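Long-range contact in RagB/SusD domain protein (Flavobacterium johnsoniae, PDB 5J90), which binds chitin as a SusD-like protein, probably at the cell surface, where it would help Flavobacterium johnsoniae capture the polysaccharide for breakdown: residues W436-Y444 and W500-F508. Numbering follows the deposited sequence.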
loop_
_atom_site.group_PDB
_atom_site.type_symbol
_atom_site.label_atom_id
_atom_site.label_comp_id
_atom_site.label_asym_id
_atom_site.label_seq_id
_atom_site.Cartn_x
_atom_site.Cartn_y
_atom_site.Cartn_z
ATOM N N TRP A 436 8.090 0.258 16.902
ATOM C CA TRP A 436 7.417 -0.665 15.972
ATOM C C TRP A 436 6.888 0.080 14.743
ATOM O O TRP A 436 7.032 -0.392 13.609
ATOM C CB TRP A 436 6.285 -1.419 16.693
ATOM C CG TRP A 436 5.451 -2.342 15.836
ATOM C CD1 TRP A 436 5.901 -3.283 14.947
ATOM C CD2 TRP A 436 4.023 -2.427 15.824
ATOM N NE1 TRP A 436 4.830 -3.936 14.368
ATOM C CE2 TRP A 436 3.669 -3.432 14.897
ATOM C CE3 TRP A 436 3.006 -1.752 16.515
ATOM C CZ2 TRP A 436 2.335 -3.762 14.629
ATOM C CZ3 TRP A 436 1.684 -2.086 16.257
ATOM C CH2 TRP A 436 1.363 -3.084 15.323
ATOM N N SER A 437 6.286 1.244 14.954
ATOM C CA SER A 437 5.818 2.036 13.815
ATOM C C SER A 437 6.974 2.493 12.917
ATOM O O SER A 437 6.901 2.380 11.693
ATOM C CB SER A 437 4.981 3.216 14.301
ATOM O OG SER A 437 3.810 2.725 14.931
ATOM N N ASP A 438 8.052 2.993 13.520
ATOM C CA ASP A 438 9.220 3.414 12.747
ATOM C C ASP A 438 9.868 2.240 12.013
ATOM O O ASP A 438 10.346 2.397 10.879
ATOM C CB ASP A 438 10.233 4.073 13.685
ATOM C CG ASP A 438 10.656 5.459 13.242
ATOM O OD1 ASP A 438 10.027 6.084 12.357
ATOM O OD2 ASP A 438 11.660 5.928 13.810
ATOM N N TYR A 439 9.881 1.058 12.630
ATOM C CA TYR A 439 10.447 -0.124 11.998
ATOM C C TYR A 439 9.602 -0.531 10.797
ATOM O O TYR A 439 10.127 -0.888 9.739
ATOM C CB TYR A 439 10.554 -1.303 12.976
ATOM C CG TYR A 439 10.979 -2.567 12.268
ATOM C CD1 TYR A 439 12.317 -2.818 11.990
ATOM C CD2 TYR A 439 10.033 -3.496 11.835
ATOM C CE1 TYR A 439 12.706 -3.967 11.318
ATOM C CE2 TYR A 439 10.411 -4.644 11.164
ATOM C CZ TYR A 439 11.749 -4.874 10.909
ATOM O OH TYR A 439 12.129 -6.026 10.247
ATOM N N ARG A 440 8.286 -0.504 10.958
ATOM C CA ARG A 440 7.425 -0.826 9.823
ATOM C C ARG A 440 7.679 0.142 8.664
ATOM O O ARG A 440 7.828 -0.278 7.510
ATOM C CB ARG A 440 5.950 -0.834 10.248
ATOM C CG ARG A 440 5.557 -2.071 11.062
ATOM C CD ARG A 440 4.101 -2.021 11.524
ATOM N NE ARG A 440 3.899 -1.025 12.580
ATOM C CZ ARG A 440 2.708 -0.531 12.906
ATOM N NH1 ARG A 440 1.622 -0.917 12.244
ATOM N NH2 ARG A 440 2.603 0.371 13.873
ATOM N N ARG A 441 7.738 1.435 8.960
ATOM C CA ARG A 441 7.938 2.415 7.900
ATOM C C ARG A 441 9.301 2.310 7.218
ATOM O O ARG A 441 9.371 2.336 5.995
ATOM C CB ARG A 441 7.737 3.831 8.421
ATOM C CG ARG A 441 7.961 4.892 7.342
ATOM C CD ARG A 441 7.676 6.277 7.861
ATOM N NE ARG A 441 8.600 6.681 8.920
ATOM C CZ ARG A 441 9.759 7.306 8.717
ATOM N NH1 ARG A 441 10.175 7.591 7.488
ATOM N NH2 ARG A 441 10.510 7.644 9.755
ATOM N N THR A 442 10.373 2.189 8.000
ATOM C CA THR A 442 11.726 2.339 7.462
ATOM C C THR A 442 12.482 1.037 7.269
ATOM O O THR A 442 13.439 0.989 6.497
ATOM C CB THR A 442 12.609 3.231 8.364
ATOM O OG1 THR A 442 12.871 2.557 9.613
ATOM C CG2 THR A 442 11.954 4.577 8.627
ATOM N N GLY A 443 12.088 -0.007 7.990
ATOM C CA GLY A 443 12.834 -1.254 8.021
ATOM C C GLY A 443 14.057 -1.212 8.929
ATOM O O GLY A 443 14.868 -2.138 8.896
ATOM N N TYR A 444 14.196 -0.158 9.731
ATOM C CA TYR A 444 15.376 0.024 10.578
ATOM C C TYR A 444 14.968 0.148 12.046
ATOM O O TYR A 444 13.841 0.533 12.348
ATOM C CB TYR A 444 16.131 1.292 10.159
ATOM C CG TYR A 444 16.649 1.277 8.735
ATOM C CD1 TYR A 444 17.334 0.176 8.236
ATOM C CD2 TYR A 444 16.456 2.369 7.899
ATOM C CE1 TYR A 444 17.815 0.161 6.923
ATOM C CE2 TYR A 444 16.922 2.364 6.586
ATOM C CZ TYR A 444 17.604 1.260 6.111
ATOM O OH TYR A 444 18.073 1.259 4.810
ATOM N N TRP A 500 -2.598 2.039 5.722
ATOM C CA TRP A 500 -2.401 3.069 4.702
ATOM C C TRP A 500 -0.998 3.687 4.651
ATOM O O TRP A 500 -0.418 3.789 3.561
ATOM C CB TRP A 500 -3.503 4.122 4.863
ATOM C CG TRP A 500 -3.320 5.438 4.169
ATOM C CD1 TRP A 500 -3.573 5.732 2.858
ATOM C CD2 TRP A 500 -2.887 6.662 4.778
ATOM N NE1 TRP A 500 -3.309 7.066 2.614
ATOM C CE2 TRP A 500 -2.887 7.656 3.777
ATOM C CE3 TRP A 500 -2.498 7.011 6.075
ATOM C CZ2 TRP A 500 -2.504 8.977 4.034
ATOM C CZ3 TRP A 500 -2.116 8.316 6.329
ATOM C CH2 TRP A 500 -2.124 9.286 5.314
ATOM N N TRP A 501 -0.425 4.095 5.786
ATOM C CA TRP A 501 0.905 4.721 5.708
ATOM C C TRP A 501 2.029 3.714 5.462
ATOM O O TRP A 501 3.122 4.101 5.048
ATOM C CB TRP A 501 1.232 5.628 6.916
ATOM C CG TRP A 501 1.149 4.979 8.285
ATOM C CD1 TRP A 501 0.188 5.228 9.228
ATOM C CD2 TRP A 501 2.061 4.034 8.880
ATOM N NE1 TRP A 501 0.427 4.484 10.363
ATOM C CE2 TRP A 501 1.571 3.745 10.183
ATOM C CE3 TRP A 501 3.243 3.414 8.458
ATOM C CZ2 TRP A 501 2.210 2.846 11.049
ATOM C CZ3 TRP A 501 3.879 2.522 9.322
ATOM C CH2 TRP A 501 3.354 2.242 10.604
ATOM N N ASP A 502 1.761 2.432 5.699
ATOM C CA ASP A 502 2.777 1.379 5.610
ATOM C C ASP A 502 2.848 0.808 4.200
ATOM O O ASP A 502 2.849 -0.403 3.997
ATOM C CB ASP A 502 2.446 0.278 6.638
ATOM C CG ASP A 502 3.568 -0.724 6.834
ATOM O OD1 ASP A 502 4.732 -0.384 6.527
ATOM O OD2 ASP A 502 3.265 -1.844 7.321
ATOM N N VAL A 503 2.919 1.695 3.218
ATOM C CA VAL A 503 2.881 1.275 1.822
ATOM C C VAL A 503 4.148 0.506 1.449
ATOM O O VAL A 503 5.247 0.796 1.940
ATOM C CB VAL A 503 2.658 2.503 0.902
ATOM C CG1 VAL A 503 3.751 3.505 1.080
ATOM C CG2 VAL A 503 2.526 2.089 -0.562
ATOM N N ASN A 504 3.995 -0.503 0.595
ATOM C CA ASN A 504 5.166 -1.196 0.067
ATOM C C ASN A 504 5.891 -0.335 -0.966
ATOM O O ASN A 504 5.623 -0.408 -2.172
ATOM C CB ASN A 504 4.792 -2.540 -0.552
ATOM C CG ASN A 504 6.006 -3.309 -0.979
ATOM O OD1 ASN A 504 6.917 -3.520 -0.186
ATOM N ND2 ASN A 504 6.055 -3.702 -2.238
ATOM N N ALA A 505 6.808 0.486 -0.476
ATOM C CA ALA A 505 7.499 1.492 -1.280
ATOM C C ALA A 505 8.845 1.720 -0.621
ATOM O O ALA A 505 9.022 1.422 0.561
ATOM C CB ALA A 505 6.705 2.796 -1.306
ATOM N N PRO A 506 9.817 2.245 -1.374
ATOM C CA PRO A 506 11.139 2.463 -0.777
ATOM C C PRO A 506 11.164 3.692 0.139
ATOM O O PRO A 506 10.237 4.508 0.130
ATOM C CB PRO A 506 12.031 2.678 -2.004
ATOM C CG PRO A 506 11.120 3.299 -3.018
ATOM C CD PRO A 506 9.772 2.614 -2.804
ATOM N N ASN A 507 12.237 3.833 0.910
ATOM C CA ASN A 507 12.343 4.950 1.843
ATOM C C ASN A 507 12.547 6.300 1.167
ATOM O O ASN A 507 12.215 7.330 1.745
ATOM C CB ASN A 507 13.480 4.717 2.851
ATOM C CG ASN A 507 13.132 3.681 3.889
ATOM O OD1 ASN A 507 11.985 3.594 4.334
ATOM N ND2 ASN A 507 14.110 2.874 4.275
ATOM N N PHE A 508 13.086 6.291 -0.054
ATOM C CA PHE A 508 13.355 7.530 -0.780
ATOM C C PHE A 508 12.888 7.418 -2.211
ATOM O O PHE A 508 12.730 6.307 -2.723
ATOM C CB PHE A 508 14.854 7.856 -0.766
ATOM C CG PHE A 508 15.403 8.107 0.611
ATOM C CD1 PHE A 508 15.992 7.085 1.334
ATOM C CD2 PHE A 508 15.324 9.366 1.179
ATOM C CE1 PHE A 508 16.485 7.315 2.605
ATOM C CE2 PHE A 508 15.826 9.600 2.455
ATOM C CZ PHE A 508 16.398 8.567 3.164
ATOM O OXT PHE A 508 12.682 8.440 -2.876
#
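Trp501 sets the rim of its indole, CH2 and CZ2, on a face of the Arg440 guanidinium, and shows how a C-terminal tail without regular structure can be pinned along a helix by a few side chains. Its CH2 sits over the guanidinium centre, 3.7 Å from Arg440 CZ, with the two planes 68° apart; Trp436 lies against the opposite face. A bend at chi3 (-72°) turns the arginine head back along its own helix, where NE bonds weakly to Trp436 O and NH2 weakly to Ser437 OG. NH1 reaches the carbonyls of Arg466 and Asp132, and the Asp132 carboxylate takes Trp501 NE1. Asp502 OD1 comes within 3.3 Å of Arg440 O, two acceptors not hydrogen-bonded; the salt bridge from OD1 to Arg466 probably eases their proximity.

At the more exposed end, the single hydrogen bond across the contact runs from Asn507 ND2 to Thr442 O (3.0 Å, 170°), while Asn507 OD1 rests 3.4 Å from Thr442 CA. Here the helix ends in an ST turn, Tyr444 N bonding to Thr442 OG1 past Gly443 with its positive phi.

The tail thus runs beside the end of helix 432-442, with helix 196-213 touching Trp501 and Arg441, and helix 413-428 bordering Tyr444 and Asn507.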